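Local coordinates for pyocin S8 (Pseudomonas aeruginosa, PDB 6W0V), which is a bacteriocin whose H-N-H nuclease domain probably kills susceptible cells by cleaving their DNA, at residues 29-37 with 51-62; 1-11 with 107-115. The protein carries 1 engineered substitution. All coordinates share one frame; numbering follows the deposited sequence.

The two contacts touch one another, their centres about 13 Å apart, and contact 1 is nested in the chain loop that contact 2 closes. Contact 1 is largely core: helix 31-37 lies on the helices 45-57 and 60-63, and aliphatic side chains and one phenylalanine ring do most of the work. Contact 2 is nearer the surface and joins no helices. It ties the N-terminal segment to the loop before strand 114-117, mainly through backbone bonds, a buried tyrosine and carboxylates in contact with water. They meet where residues 9-11 run beside residues 29-34, Gln11 probably exchanging backbone hydrogen bonds with Ile29 and Ser31.

Contact 1: 29-37 with 51-62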
loop_
_atom_site.group_PDB
_atom_site.type_symbol
_atom_site.label_atom_id
_atom_site.label_comp_id
_atom_site.label_asym_id
_atom_site.label_seq_id
_atom_site.Cartn_x
_atom_site.Cartn_y
_atom_site.Cartn_z
ATOM N N ILE A 29 -3.910 -1.453 -15.747
ATOM C CA ILE A 29 -3.384 -2.698 -15.141
ATOM C C ILE A 29 -2.357 -3.244 -16.109
ATOM O O ILE A 29 -2.621 -3.363 -17.295
ATOM C CB ILE A 29 -4.524 -3.692 -14.891
ATOM C CG1 ILE A 29 -5.648 -3.050 -14.073
ATOM C CG2 ILE A 29 -3.997 -4.967 -14.259
ATOM C CD1 ILE A 29 -5.172 -2.058 -13.016
ATOM N N PRO A 30 -1.136 -3.554 -15.643
ATOM C CA PRO A 30 -0.123 -4.114 -16.520
ATOM C C PRO A 30 -0.651 -5.415 -17.126
ATOM O O PRO A 30 -1.260 -6.208 -16.421
ATOM C CB PRO A 30 1.069 -4.366 -15.601
ATOM C CG PRO A 30 0.835 -3.422 -14.445
ATOM C CD PRO A 30 -0.665 -3.382 -14.264
ATOM N N SER A 31 -0.397 -5.599 -18.411
ATOM C CA SER A 31 -0.848 -6.796 -19.152
ATOM C C SER A 31 -0.385 -8.068 -18.434
ATOM O O SER A 31 -1.173 -9.018 -18.376
ATOM C CB SER A 31 -0.395 -6.741 -20.573
ATOM O OG SER A 31 1.005 -6.588 -20.657
ATOM N N GLN A 32 0.825 -8.086 -17.865
ATOM C CA GLN A 32 1.357 -9.310 -17.210
ATOM C C GLN A 32 0.561 -9.577 -15.928
ATOM O O GLN A 32 0.517 -10.735 -15.493
ATOM C CB GLN A 32 2.851 -9.198 -16.921
ATOM C CG GLN A 32 3.203 -8.166 -15.865
ATOM C CD GLN A 32 3.517 -6.814 -16.448
ATOM O OE1 GLN A 32 2.869 -6.349 -17.380
ATOM N NE2 GLN A 32 4.529 -6.169 -15.891
ATOM N N ILE A 33 -0.022 -8.538 -15.335
ATOM C CA ILE A 33 -0.900 -8.678 -14.141
ATOM C C ILE A 33 -2.265 -9.158 -14.629
ATOM O O ILE A 33 -2.785 -10.117 -14.057
ATOM C CB ILE A 33 -0.969 -7.362 -13.350
ATOM C CG1 ILE A 33 0.417 -6.977 -12.829
ATOM C CG2 ILE A 33 -1.977 -7.452 -12.219
ATOM C CD1 ILE A 33 1.090 -8.086 -12.060
ATOM N N ALA A 34 -2.797 -8.534 -15.677
ATOM C CA ALA A 34 -4.027 -9.022 -16.333
ATOM C C ALA A 34 -3.849 -10.519 -16.591
ATOM O O ALA A 34 -4.766 -11.289 -16.295
ATOM C CB ALA A 34 -4.307 -8.260 -17.597
ATOM N N ASP A 35 -2.668 -10.925 -17.052
ATOM C CA ASP A 35 -2.376 -12.343 -17.381
ATOM C C ASP A 35 -2.633 -13.244 -16.174
ATOM O O ASP A 35 -2.984 -14.403 -16.384
ATOM C CB ASP A 35 -0.943 -12.517 -17.871
ATOM C CG ASP A 35 -0.700 -11.912 -19.239
ATOM O OD1 ASP A 35 -1.682 -11.672 -19.962
ATOM O OD2 ASP A 35 0.465 -11.687 -19.568
ATOM N N GLN A 36 -2.434 -12.736 -14.962
ATOM C CA GLN A 36 -2.527 -13.541 -13.720
ATOM C C GLN A 36 -3.951 -13.537 -13.182
ATOM O O GLN A 36 -4.212 -14.254 -12.213
ATOM C CB GLN A 36 -1.588 -12.977 -12.653
ATOM C CG GLN A 36 -0.127 -12.985 -13.074
ATOM C CD GLN A 36 0.276 -14.348 -13.576
ATOM O OE1 GLN A 36 -0.141 -15.372 -13.039
ATOM N NE2 GLN A 36 1.069 -14.372 -14.633
ATOM N N LEU A 37 -4.841 -12.749 -13.780
ATOM C CA LEU A 37 -6.196 -12.561 -13.216
ATOM C C LEU A 37 -7.223 -12.990 -14.240
ATOM O O LEU A 37 -8.195 -13.630 -13.843
ATOM C CB LEU A 37 -6.381 -11.094 -12.847
ATOM C CG LEU A 37 -5.365 -10.569 -11.844
ATOM C CD1 LEU A 37 -5.454 -9.060 -11.764
ATOM C CD2 LEU A 37 -5.575 -11.211 -10.482
ATOM N N GLN A 51 -5.493 -10.842 -5.142
ATOM C CA GLN A 51 -4.750 -11.597 -6.162
ATOM C C GLN A 51 -4.023 -10.599 -7.049
ATOM O O GLN A 51 -2.943 -10.902 -7.524
ATOM C CB GLN A 51 -5.706 -12.481 -6.938
ATOM C CG GLN A 51 -6.289 -13.566 -6.057
ATOM C CD GLN A 51 -6.945 -14.629 -6.889
ATOM O OE1 GLN A 51 -6.455 -14.972 -7.961
ATOM N NE2 GLN A 51 -8.074 -15.122 -6.402
ATOM N N PHE A 52 -4.629 -9.443 -7.253
ATOM C CA PHE A 52 -4.043 -8.346 -8.042
ATOM C C PHE A 52 -2.702 -7.973 -7.418
ATOM O O PHE A 52 -1.650 -8.027 -8.066
ATOM C CB PHE A 52 -5.041 -7.198 -8.050
ATOM C CG PHE A 52 -4.572 -5.975 -8.766
ATOM C CD1 PHE A 52 -3.680 -5.105 -8.169
ATOM C CD2 PHE A 52 -5.039 -5.701 -10.037
ATOM C CE1 PHE A 52 -3.276 -3.966 -8.835
ATOM C CE2 PHE A 52 -4.639 -4.561 -10.700
ATOM C CZ PHE A 52 -3.754 -3.700 -10.100
ATOM N N TRP A 53 -2.747 -7.627 -6.148
ATOM C CA TRP A 53 -1.518 -7.138 -5.492
ATOM C C TRP A 53 -0.541 -8.282 -5.306
ATOM O O TRP A 53 0.651 -8.024 -5.400
ATOM C CB TRP A 53 -1.849 -6.444 -4.190
ATOM C CG TRP A 53 -2.502 -5.137 -4.467
ATOM C CD1 TRP A 53 -3.760 -4.767 -4.122
ATOM C CD2 TRP A 53 -1.956 -4.054 -5.231
ATOM N NE1 TRP A 53 -4.018 -3.509 -4.573
ATOM C CE2 TRP A 53 -2.931 -3.042 -5.256
ATOM C CE3 TRP A 53 -0.730 -3.815 -5.851
ATOM C CZ2 TRP A 53 -2.714 -1.815 -5.874
ATOM C CZ3 TRP A 53 -0.521 -2.608 -6.472
ATOM C CH2 TRP A 53 -1.502 -1.624 -6.487
ATOM N N VAL A 54 -1.026 -9.490 -5.064
ATOM C CA VAL A 54 -0.134 -10.673 -4.998
ATOM C C VAL A 54 0.579 -10.802 -6.334
ATOM O O VAL A 54 1.773 -11.045 -6.355
ATOM C CB VAL A 54 -0.903 -11.945 -4.633
ATOM C CG1 VAL A 54 -0.105 -13.200 -4.923
ATOM C CG2 VAL A 54 -1.341 -11.899 -3.185
ATOM N N ALA A 55 -0.143 -10.648 -7.433
ATOM C CA ALA A 55 0.441 -10.781 -8.776
ATOM C C ALA A 55 1.487 -9.686 -8.955
ATOM O O ALA A 55 2.540 -9.969 -9.508
ATOM C CB ALA A 55 -0.644 -10.709 -9.809
ATOM N N VAL A 56 1.182 -8.474 -8.500
ATOM C CA VAL A 56 2.126 -7.336 -8.618
ATOM C C VAL A 56 3.378 -7.715 -7.835
ATOM O O VAL A 56 4.479 -7.603 -8.389
ATOM C CB VAL A 56 1.512 -6.024 -8.111
ATOM C CG1 VAL A 56 2.558 -4.929 -8.028
ATOM C CG2 VAL A 56 0.350 -5.583 -8.976
ATOM N N ALA A 57 3.206 -8.170 -6.599
ATOM C CA ALA A 57 4.352 -8.520 -5.727
ATOM C C ALA A 57 5.138 -9.656 -6.375
ATOM O O ALA A 57 6.330 -9.748 -6.153
ATOM C CB ALA A 57 3.883 -8.910 -4.360
ATOM N N ASN A 58 4.470 -10.498 -7.151
ATOM C CA ASN A 58 5.086 -11.687 -7.776
ATOM C C ASN A 58 5.716 -11.331 -9.122
ATOM O O ASN A 58 6.253 -12.246 -9.770
ATOM C CB ASN A 58 4.061 -12.794 -7.977
ATOM C CG ASN A 58 4.724 -14.136 -8.167
ATOM O OD1 ASN A 58 4.256 -14.964 -8.939
ATOM N ND2 ASN A 58 5.834 -14.344 -7.483
ATOM N N ASP A 59 5.619 -10.067 -9.533
ATOM C CA ASP A 59 6.202 -9.578 -10.801
ATOM C C ASP A 59 7.458 -8.800 -10.454
ATOM O O ASP A 59 7.378 -7.671 -9.978
ATOM C CB ASP A 59 5.239 -8.710 -11.606
ATOM C CG ASP A 59 5.807 -8.429 -12.979
ATOM O OD1 ASP A 59 6.851 -7.768 -13.064
ATOM O OD2 ASP A 59 5.260 -8.953 -13.935
ATOM N N PRO A 60 8.649 -9.385 -10.671
ATOM C CA PRO A 60 9.889 -8.708 -10.302
ATOM C C PRO A 60 9.977 -7.261 -10.806
ATOM O O PRO A 60 10.410 -6.399 -10.057
ATOM C CB PRO A 60 10.962 -9.574 -10.972
ATOM C CG PRO A 60 10.353 -10.955 -10.972
ATOM C CD PRO A 60 8.876 -10.727 -11.220
ATOM N N GLU A 61 9.576 -7.030 -12.054
ATOM C CA GLU A 61 9.738 -5.726 -12.748
ATOM C C GLU A 61 8.716 -4.707 -12.238
ATOM O O GLU A 61 8.933 -3.505 -12.449
ATOM C CB GLU A 61 9.644 -5.925 -14.261
ATOM C CG GLU A 61 10.873 -6.615 -14.824
ATOM C CD GLU A 61 12.181 -6.020 -14.331
ATOM O OE1 GLU A 61 13.069 -6.793 -13.922
ATOM O OE2 GLU A 61 12.293 -4.779 -14.332
ATOM N N LEU A 62 7.640 -5.145 -11.592
ATOM C CA LEU A 62 6.701 -4.192 -10.953
ATOM C C LEU A 62 7.061 -4.039 -9.482
ATOM O O LEU A 62 7.047 -2.903 -8.994
ATOM C CB LEU A 62 5.272 -4.702 -11.100
ATOM C CG LEU A 62 4.766 -4.755 -12.534
ATOM C CD1 LEU A 62 3.408 -5.430 -12.578
ATOM C CD2 LEU A 62 4.685 -3.363 -13.132
HETATM O O HOH W 1 -4.228 -14.677 -9.381
HETATM O O HOH W 2 2.624 -16.589 -11.348
#
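Ile33 is the knob of this helix pair, fitting into a hollow lined by Phe52, Ala55, Val56 and Leu62. Its two branches divide the work. With CG1 anti to the carbonyl carbon (chi1 -62°), the long branch enters the hollow between Ala55 and Val56, while CG2 lies over one face of the Phe52 ring, offset toward its rim. The tip of the long branch, Ile33 CD1, rests 3.9 Å from Ala55 CB. Leu62 meets the knob tip to tip, and its CD1 presses to 3.4 Å from Ile33 CG1, closer than usual for two carbons. Phe52 is itself a bump, received between Ile29 and Leu37: Ile29 CD1 comes to the ring edge, 3.5 Å from Phe52 CE2, and Leu37 CD1 approaches obliquely from the other end of the segment. The small Ala55 lets the backbones come close, leaving room for Ile33 and for Gln36, whose CB is 3.8 Å from Ala55 CB.

Polar groups fringe this apolar fit. Gln32 bends at chi2 (-93°), which carries its amide across Asp59 at about a right angle and brings NE2 alongside Leu62 CD1; the bond from Gln32 NE2 to Asp59 OD2 is weak at 3.5 Å. The other oxygen, Asp59 OD1, N-caps the next helix through weak bonds from Glu61 N and Leu62 N. At the far end a water bridges Gln36 O and Gln51 OE1, while Gln51 NE2 is bound by Asp47.

The axes of 31-37 and 51-57 approach to 9.2 Å at 128°. Helix 45-57 also carries helix 68-75, whose Met74 touches Trp53, Val56 and Ala57. Val116 of strand 114-117 touches both Ile29 and Phe52, joining helix 45-57 and the loop before helix 31-37 to the sheet, and Phe42 of strand 41-42 packs on Leu37 and Gln51.

Contact 2: 1-11 with 107-115; sequences DEPGVATGNGQ and AVYDIDNLR
Tyr109 reaches along the N-terminal segment and gives its hydroxyl proton to the carbonyl of Glu2, with OH 2.6 Å from Glu2 O and that oxygen at the ring edge. The tight part is the middle. Gly4, lacking a side chain, lets its backbone lie against the ring, with Gly4 N 3.4 Å from Tyr109 CE2, and Ala6 CB packs on Ile111 CD1. Beyond it Thr7 and Asp110 form a single parallel bridge: Thr7 N donates to Tyr109 O, and Ile111 N donates to Thr7 O across 2.6 Å, almost straight at its carbonyl. Thr7 OG1 also gives its proton to Asp110 OD2 (2.6 Å), coming from above the carboxylate plane.

Both ends are wetter. At one, a water donates to Tyr109 OH and to Asp1 OD1, which Trp45 N also binds. At the other, the exposed carboxylate of Asp112 gathers the turn at Gly8-Gly10: Asn9 N donates to OD2 of Asp112 at 3.1 Å, and Gly10 N bonds weakly to OD1. Two waters also donate to OD1, linking it to Gly10 O and to Gln11 NE2.

Asn113, probably the asparagine of the H-N-H motif, ties the loop together, its ND2 on Ala107 O and its OD1 on Val100 N. Val108 O bonds His98 NE2 of strand 95-98. Strand 4-5 pairs antiparallel with strand 41-42, Gly4 bonding Phe42, while Leu114 opens strand 114-117 and packs on Trp45 and Phe48 of helix 45-57.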
loop_
_atom_site.group_PDB
_atom_site.type_symbol
_atom_site.label_atom_id
_atom_site.label_comp_id
_atom_site.label_asym_id
_atom_site.label_seq_id
_atom_site.Cartn_x
_atom_site.Cartn_y
_atom_site.Cartn_z
ATOM N N ASP A 1 -21.197 -6.776 -4.115
ATOM C CA ASP A 1 -19.855 -7.440 -4.101
ATOM C C ASP A 1 -20.044 -8.957 -4.222
ATOM O O ASP A 1 -20.191 -9.632 -3.181
ATOM C CB ASP A 1 -19.060 -7.081 -2.845
ATOM C CG ASP A 1 -17.701 -7.758 -2.775
ATOM O OD1 ASP A 1 -17.100 -7.975 -3.841
ATOM O OD2 ASP A 1 -17.261 -8.067 -1.652
ATOM N N GLU A 2 -20.027 -9.465 -5.453
ATOM C CA GLU A 2 -20.354 -10.877 -5.779
ATOM C C GLU A 2 -19.194 -11.498 -6.542
ATOM O O GLU A 2 -18.336 -10.788 -7.069
ATOM C CB GLU A 2 -21.620 -10.942 -6.631
ATOM C CG GLU A 2 -21.383 -10.545 -8.078
ATOM C CD GLU A 2 -22.624 -10.118 -8.838
ATOM O OE1 GLU A 2 -22.471 -9.382 -9.838
ATOM O OE2 GLU A 2 -23.733 -10.526 -8.433
ATOM N N PRO A 3 -19.138 -12.844 -6.643
ATOM C CA PRO A 3 -18.101 -13.495 -7.431
ATOM C C PRO A 3 -18.195 -13.113 -8.907
ATOM O O PRO A 3 -19.230 -12.705 -9.379
ATOM C CB PRO A 3 -18.352 -14.994 -7.238
ATOM C CG PRO A 3 -19.119 -15.054 -5.936
ATOM C CD PRO A 3 -19.998 -13.818 -5.957
ATOM N N GLY A 4 -17.085 -13.261 -9.608
ATOM C CA GLY A 4 -17.051 -13.051 -11.055
ATOM C C GLY A 4 -15.775 -13.576 -11.636
ATOM O O GLY A 4 -14.967 -14.140 -10.906
ATOM N N VAL A 5 -15.608 -13.370 -12.919
ATOM C CA VAL A 5 -14.439 -13.863 -13.673
ATOM C C VAL A 5 -13.788 -12.631 -14.256
ATOM O O VAL A 5 -14.457 -11.824 -14.874
ATOM C CB VAL A 5 -14.865 -14.859 -14.758
ATOM C CG1 VAL A 5 -13.696 -15.273 -15.630
ATOM C CG2 VAL A 5 -15.551 -16.066 -14.145
ATOM N N ALA A 6 -12.512 -12.454 -13.984
ATOM C CA ALA A 6 -11.807 -11.292 -14.520
ATOM C C ALA A 6 -11.691 -11.473 -16.018
ATOM O O ALA A 6 -11.512 -12.590 -16.508
ATOM C CB ALA A 6 -10.464 -11.135 -13.884
ATOM N N THR A 7 -11.829 -10.367 -16.707
ATOM C CA THR A 7 -11.712 -10.323 -18.165
ATOM C C THR A 7 -10.800 -9.156 -18.483
ATOM O O THR A 7 -10.684 -8.249 -17.639
ATOM C CB THR A 7 -13.105 -10.189 -18.772
ATOM O OG1 THR A 7 -13.645 -8.957 -18.295
ATOM C CG2 THR A 7 -14.014 -11.339 -18.399
ATOM N N GLY A 8 -10.187 -9.198 -19.652
ATOM C CA GLY A 8 -9.454 -8.050 -20.191
ATOM C C GLY A 8 -7.966 -8.265 -20.088
ATOM O O GLY A 8 -7.522 -9.230 -19.436
ATOM N N ASN A 9 -7.224 -7.393 -20.745
ATOM C CA ASN A 9 -5.802 -7.640 -21.051
ATOM C C ASN A 9 -4.933 -6.639 -20.317
ATOM O O ASN A 9 -3.734 -6.864 -20.306
ATOM C CB ASN A 9 -5.555 -7.572 -22.552
ATOM C CG ASN A 9 -6.212 -8.727 -23.267
ATOM O OD1 ASN A 9 -6.449 -9.772 -22.666
ATOM N ND2 ASN A 9 -6.497 -8.545 -24.543
ATOM N N GLY A 10 -5.528 -5.595 -19.743
ATOM C CA GLY A 10 -4.763 -4.433 -19.271
ATOM C C GLY A 10 -3.902 -3.897 -20.397
ATOM O O GLY A 10 -4.231 -4.123 -21.574
ATOM N N GLN A 11 -2.812 -3.227 -20.054
ATOM C CA GLN A 11 -1.960 -2.529 -21.042
ATOM C C GLN A 11 -0.516 -2.919 -20.808
ATOM O O GLN A 11 -0.130 -3.221 -19.678
ATOM C CB GLN A 11 -2.125 -1.017 -20.923
ATOM C CG GLN A 11 -3.554 -0.550 -21.143
ATOM C CD GLN A 11 -4.002 -0.857 -22.546
ATOM O OE1 GLN A 11 -3.219 -0.783 -23.490
ATOM N NE2 GLN A 11 -5.265 -1.221 -22.681
ATOM N N ALA A 107 -18.007 -3.066 -15.236
ATOM C CA ALA A 107 -17.660 -4.470 -14.938
ATOM C C ALA A 107 -16.676 -4.460 -13.771
ATOM O O ALA A 107 -15.631 -3.793 -13.881
ATOM C CB ALA A 107 -17.091 -5.140 -16.160
ATOM N N VAL A 108 -17.045 -5.109 -12.672
ATOM C CA VAL A 108 -16.227 -5.125 -11.431
ATOM C C VAL A 108 -14.876 -5.753 -11.768
ATOM O O VAL A 108 -13.850 -5.251 -11.316
ATOM C CB VAL A 108 -16.913 -5.903 -10.297
ATOM C CG1 VAL A 108 -16.009 -5.979 -9.081
ATOM C CG2 VAL A 108 -18.268 -5.320 -9.933
ATOM N N TYR A 109 -14.871 -6.846 -12.512
ATOM C CA TYR A 109 -13.644 -7.647 -12.710
ATOM C C TYR A 109 -13.137 -7.510 -14.134
ATOM O O TYR A 109 -12.302 -8.333 -14.547
ATOM C CB TYR A 109 -13.892 -9.108 -12.374
ATOM C CG TYR A 109 -14.432 -9.329 -10.994
ATOM C CD1 TYR A 109 -13.639 -9.116 -9.879
ATOM C CD2 TYR A 109 -15.736 -9.739 -10.798
ATOM C CE1 TYR A 109 -14.126 -9.344 -8.609
ATOM C CE2 TYR A 109 -16.239 -9.977 -9.534
ATOM C CZ TYR A 109 -15.428 -9.776 -8.434
ATOM O OH TYR A 109 -15.912 -9.996 -7.185
ATOM N N ASP A 110 -13.606 -6.502 -14.866
ATOM C CA ASP A 110 -12.993 -6.241 -16.180
ATOM C C ASP A 110 -11.750 -5.408 -15.921
ATOM O O ASP A 110 -11.850 -4.234 -15.524
ATOM C CB ASP A 110 -13.894 -5.613 -17.228
ATOM C CG ASP A 110 -13.154 -5.651 -18.552
ATOM O OD1 ASP A 110 -12.281 -4.814 -18.712
ATOM O OD2 ASP A 110 -13.385 -6.590 -19.373
ATOM N N ILE A 111 -10.624 -6.048 -16.172
ATOM C CA ILE A 111 -9.283 -5.479 -15.924
ATOM C C ILE A 111 -9.131 -4.201 -16.743
ATOM O O ILE A 111 -8.489 -3.275 -16.273
ATOM C CB ILE A 111 -8.226 -6.535 -16.247
ATOM C CG1 ILE A 111 -8.380 -7.729 -15.301
ATOM C CG2 ILE A 111 -6.834 -5.941 -16.190
ATOM C CD1 ILE A 111 -7.784 -8.988 -15.827
ATOM N N ASP A 112 -9.736 -4.129 -17.920
ATOM C CA ASP A 112 -9.602 -2.936 -18.786
ATOM C C ASP A 112 -10.480 -1.812 -18.244
ATOM O O ASP A 112 -10.332 -0.675 -18.711
ATOM C CB ASP A 112 -9.911 -3.295 -20.233
ATOM C CG ASP A 112 -8.924 -4.319 -20.749
ATOM O OD1 ASP A 112 -7.732 -4.152 -20.471
ATOM O OD2 ASP A 112 -9.348 -5.272 -21.394
ATOM N N ASN A 113 -11.336 -2.116 -17.273
ATOM C CA ASN A 113 -12.159 -1.098 -16.582
ATOM C C ASN A 113 -11.431 -0.604 -15.331
ATOM O O ASN A 113 -12.022 0.180 -14.574
ATOM C CB ASN A 113 -13.530 -1.643 -16.205
ATOM C CG ASN A 113 -14.463 -0.537 -15.775
ATOM O OD1 ASN A 113 -14.421 0.559 -16.329
ATOM N ND2 ASN A 113 -15.278 -0.810 -14.771
ATOM N N LEU A 114 -10.202 -1.061 -15.111
ATOM C CA LEU A 114 -9.487 -0.732 -13.861
ATOM C C LEU A 114 -8.346 0.218 -14.162
ATOM O O LEU A 114 -7.637 0.037 -15.152
ATOM C CB LEU A 114 -8.960 -2.002 -13.206
ATOM C CG LEU A 114 -10.016 -3.077 -12.986
ATOM C CD1 LEU A 114 -9.380 -4.291 -12.341
ATOM C CD2 LEU A 114 -11.173 -2.555 -12.149
ATOM N N ARG A 115 -8.174 1.161 -13.257
ATOM C CA ARG A 115 -6.992 2.034 -13.236
ATOM C C ARG A 115 -6.473 2.007 -11.822
ATOM O O ARG A 115 -7.283 2.036 -10.905
ATOM C CB ARG A 115 -7.367 3.469 -13.584
ATOM C CG ARG A 115 -8.011 3.600 -14.944
ATOM C CD ARG A 115 -7.066 3.111 -15.991
ATOM N NE ARG A 115 -6.018 4.061 -16.305
ATOM C CZ ARG A 115 -5.487 4.151 -17.517
ATOM N NH1 ARG A 115 -4.512 5.005 -17.767
ATOM N NH2 ARG A 115 -5.942 3.379 -18.485
HETATM O O HOH W 3 -17.027 -7.483 -6.311
HETATM O O HOH W 4 -6.404 -4.075 -23.056
HETATM O O HOH W 5 -6.586 -1.731 -19.958
#